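Local coordinates for protein HpcH/HpaI aldolase (PDB 3QZ6) that belongs to the HpcH/HpaI aldolase family and folds as a TIM barrel, its precise function not being established here, at residues V171-R176 with K211-A216. Sequence-based numbering, arbitrary orientation.
Sequences VIFGPR and KGFFTA
Phe-214, Gly-212 and Ile-172 bury the most surface where strand 210-215 runs beside strand 170-173. The two short strand segments are nearly parallel, 20° apart, and approach to 4.9 Å between axes. One backbone bond joins the two segments, from Gly-212 N to Val-171 O at 2.8 Å; its N-H...O angle of 129° makes it weak. Val-171 also bonds to the backbone of Val-210, one step earlier on the same neighbouring strand. Beyond this bridge, side chains take over the contact. Ile-172 carries CG1 anti to its backbone N (chi1 -162°), and CG1 comes to 3.6 Å from Phe-213 N. Its CD1 rests against the backbone of Phe-213, 3.7 Å from Phe-213 N, and reaches 4.4 Å from Phe-214 CB. Gly-212 has no side chain, and Ile-172 CG1 lies against its carbonyl carbon, 3.7 Å from Gly-212 C. With CG anti to its backbone N, the Phe-214 ring presents its edge to Pro-175, whose CD lies near the ring plane, 3.9 Å from Phe-214 CD2; the two side chains cross at about a right angle. Ala-216 N sits over the rim of one face of the Phe-214 ring. Phe-173 and Phe-213 meet through their rings, with Phe-173 CD2 4.2 Å from Phe-213 CD1, and Tyr-197 of helix 191-207 touches both. Ile-172 and Phe-214 instead touch Leu-234 of strand 232-237, so these two pairs serve different sides of the sheet: a helix-packed layer and the barrel interior. Gly-174 occupies the N-cap position of helix 175-181, which begins beside the Phe-214 ring. Strand 170-173, helices 175-181 and 191-207 and strand 210-215 form one beta-alpha-beta crossover of a TIM barrel, joining its sixth and seventh strands.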
ATOM      1  N   VAL A 171       0.337  -0.287  27.813  1.00 19.38           N
ATOM      2  CA  VAL A 171       1.590   0.432  27.618  1.00 21.22           C
ATOM      3  C   VAL A 171       2.381  -0.210  26.478  1.00 22.85           C
ATOM      4  O   VAL A 171       2.314  -1.423  26.266  1.00 22.95           O
ATOM      5  CB  VAL A 171       2.431   0.467  28.923  1.00 22.20           C
ATOM      6  CG1 VAL A 171       2.899  -0.931  29.299  1.00 24.70           C
ATOM      7  CG2 VAL A 171       3.616   1.405  28.770  1.00 18.75           C
ATOM      8  N   ILE A 172       3.111   0.612  25.733  1.00 23.17           N
ATOM      9  CA  ILE A 172       3.914   0.125  24.622  1.00 23.95           C
ATOM     10  C   ILE A 172       5.172   0.996  24.513  1.00 24.44           C
ATOM     11  O   ILE A 172       5.337   1.942  25.282  1.00 25.08           O
ATOM     12  CB  ILE A 172       3.079   0.072  23.303  1.00 21.95           C
ATOM     13  CG1 ILE A 172       3.739  -0.832  22.269  1.00 22.14           C
ATOM     14  CG2 ILE A 172       2.837   1.460  22.733  1.00 21.96           C
ATOM     15  CD1 ILE A 172       2.792  -1.225  21.130  1.00 23.12           C
ATOM     16  N   PHE A 173       6.068   0.661  23.591  1.00 20.15           N
ATOM     17  CA  PHE A 173       7.326   1.389  23.446  1.00 20.51           C
ATOM     18  C   PHE A 173       7.491   2.011  22.069  1.00 25.81           C
ATOM     19  O   PHE A 173       6.926   1.524  21.083  1.00 21.47           O
ATOM     20  CB  PHE A 173       8.498   0.444  23.699  1.00 23.95           C
ATOM     21  CG  PHE A 173       8.350  -0.347  24.959  1.00 22.83           C
ATOM     22  CD1 PHE A 173       8.596   0.244  26.187  1.00 22.75           C
ATOM     23  CD2 PHE A 173       7.921  -1.662  24.918  1.00 26.10           C
ATOM     24  CE1 PHE A 173       8.439  -0.469  27.357  1.00 27.89           C
ATOM     25  CE2 PHE A 173       7.761  -2.386  26.084  1.00 26.37           C
ATOM     26  CZ  PHE A 173       8.019  -1.788  27.305  1.00 26.25           C
ATOM     27  N   GLY A 174       8.286   3.075  22.013  1.00 21.53           N
ATOM     28  CA  GLY A 174       8.769   3.626  20.755  1.00 25.33           C
ATOM     29  C   GLY A 174      10.268   3.390  20.728  1.00 27.66           C
ATOM     30  O   GLY A 174      11.037   4.197  21.241  1.00 26.44           O
ATOM     31  N   PRO A 175      10.693   2.261  20.154  1.00 25.95           N
ATOM     32  CA  PRO A 175      12.093   1.831  20.306  1.00 26.72           C
ATOM     33  C   PRO A 175      13.112   2.810  19.720  1.00 29.44           C
ATOM     34  O   PRO A 175      14.196   2.967  20.279  1.00 28.72           O
ATOM     35  CB  PRO A 175      12.133   0.494  19.560  1.00 22.95           C
ATOM     36  CG  PRO A 175      10.718   0.024  19.532  1.00 29.88           C
ATOM     37  CD  PRO A 175       9.877   1.264  19.441  1.00 24.01           C
ATOM     38  N   ARG A 176      12.786   3.456  18.607  1.00 25.12           N
ATOM     39  CA  ARG A 176      13.749   4.347  17.982  1.00 23.05           C
ATOM     40  C   ARG A 176      14.045   5.545  18.883  1.00 27.07           C
ATOM     41  O   ARG A 176      15.209   5.864  19.139  1.00 27.70           O
ATOM     42  CB  ARG A 176      13.262   4.819  16.610  1.00 20.81           C
ATOM     43  CG  ARG A 176      14.280   5.700  15.864  1.00 24.40           C
ATOM     44  CD  ARG A 176      13.909   5.828  14.388  1.00 29.46           C
ATOM     45  NE  ARG A 176      13.975   4.525  13.734  1.00 34.12           N
ATOM     46  CZ  ARG A 176      13.147   4.119  12.774  1.00 39.91           C
ATOM     47  NH1 ARG A 176      12.187   4.919  12.337  1.00 30.87           N
ATOM     48  NH2 ARG A 176      13.287   2.910  12.240  1.00 38.86           N
ATOM     49  N   LYS A 211       0.123  -5.195  28.528  1.00 27.34           N
ATOM     50  CA  LYS A 211       1.452  -5.035  27.967  1.00 26.86           C
ATOM     51  C   LYS A 211       1.409  -5.095  26.437  1.00 23.24           C
ATOM     52  O   LYS A 211       0.765  -5.969  25.861  1.00 24.98           O
ATOM     53  CB  LYS A 211       2.386  -6.103  28.550  1.00 27.00           C
ATOM     54  CG  LYS A 211       2.713  -5.848  30.028  1.00 27.22           C
ATOM     55  CD  LYS A 211       3.465  -7.002  30.685  1.00 28.35           C
ATOM     56  CE  LYS A 211       2.624  -8.269  30.714  1.00 29.57           C
ATOM     57  NZ  LYS A 211       3.100  -9.194  31.788  1.00 29.26           N
ATOM     58  N   GLY A 212       2.068  -4.139  25.789  1.00 20.69           N
ATOM     59  CA  GLY A 212       2.111  -4.094  24.336  1.00 21.28           C
ATOM     60  C   GLY A 212       3.553  -4.158  23.877  1.00 26.03           C
ATOM     61  O   GLY A 212       4.468  -3.994  24.683  1.00 24.14           O
ATOM     62  N   PHE A 213       3.769  -4.432  22.597  1.00 20.53           N
ATOM     63  CA  PHE A 213       5.126  -4.455  22.062  1.00 20.93           C
ATOM     64  C   PHE A 213       5.116  -4.149  20.574  1.00 20.81           C
ATOM     65  O   PHE A 213       4.278  -4.660  19.837  1.00 23.00           O
ATOM     66  CB  PHE A 213       5.774  -5.817  22.292  1.00 21.96           C
ATOM     67  CG  PHE A 213       7.261  -5.832  22.042  1.00 27.86           C
ATOM     68  CD1 PHE A 213       8.146  -5.452  23.040  1.00 27.07           C
ATOM     69  CD2 PHE A 213       7.772  -6.237  20.818  1.00 27.29           C
ATOM     70  CE1 PHE A 213       9.522  -5.469  22.822  1.00 28.69           C
ATOM     71  CE2 PHE A 213       9.148  -6.256  20.589  1.00 29.37           C
ATOM     72  CZ  PHE A 213      10.023  -5.875  21.599  1.00 28.30           C
ATOM     73  N   PHE A 214       6.054  -3.318  20.142  1.00 18.82           N
ATOM     74  CA  PHE A 214       6.217  -3.028  18.727  1.00 22.04           C
ATOM     75  C   PHE A 214       7.498  -3.606  18.173  1.00 27.37           C
ATOM     76  O   PHE A 214       8.578  -3.370  18.715  1.00 22.63           O
ATOM     77  CB  PHE A 214       6.240  -1.524  18.473  1.00 22.35           C
ATOM     78  CG  PHE A 214       6.554  -1.165  17.041  1.00 29.22           C
ATOM     79  CD1 PHE A 214       5.628  -1.409  16.034  1.00 26.26           C
ATOM     80  CD2 PHE A 214       7.779  -0.606  16.701  1.00 30.31           C
ATOM     81  CE1 PHE A 214       5.912  -1.074  14.702  1.00 31.66           C
ATOM     82  CE2 PHE A 214       8.073  -0.278  15.380  1.00 39.51           C
ATOM     83  CZ  PHE A 214       7.132  -0.510  14.376  1.00 33.09           C
ATOM     84  N   THR A 215       7.384  -4.337  17.072  1.00 24.67           N
ATOM     85  CA  THR A 215       8.574  -4.741  16.339  1.00 26.81           C
ATOM     86  C   THR A 215       8.452  -4.287  14.887  1.00 30.06           C
ATOM     87  O   THR A 215       7.402  -4.442  14.255  1.00 25.62           O
ATOM     88  CB  THR A 215       8.868  -6.245  16.482  1.00 34.78           C
ATOM     89  OG1 THR A 215      10.184  -6.516  15.989  1.00 44.13           O
ATOM     90  CG2 THR A 215       7.851  -7.070  15.726  1.00 34.64           C
ATOM     91  N   ALA A 216       9.521  -3.683  14.381  1.00 30.39           N
ATOM     92  CA  ALA A 216       9.448  -2.896  13.154  1.00 42.14           C
ATOM     93  C   ALA A 216       9.572  -3.716  11.888  1.00 51.56           C
ATOM     94  O   ALA A 216       9.055  -3.328  10.834  1.00 64.94           O
ATOM     95  CB  ALA A 216      10.506  -1.793  13.167  1.00 43.55           C
TER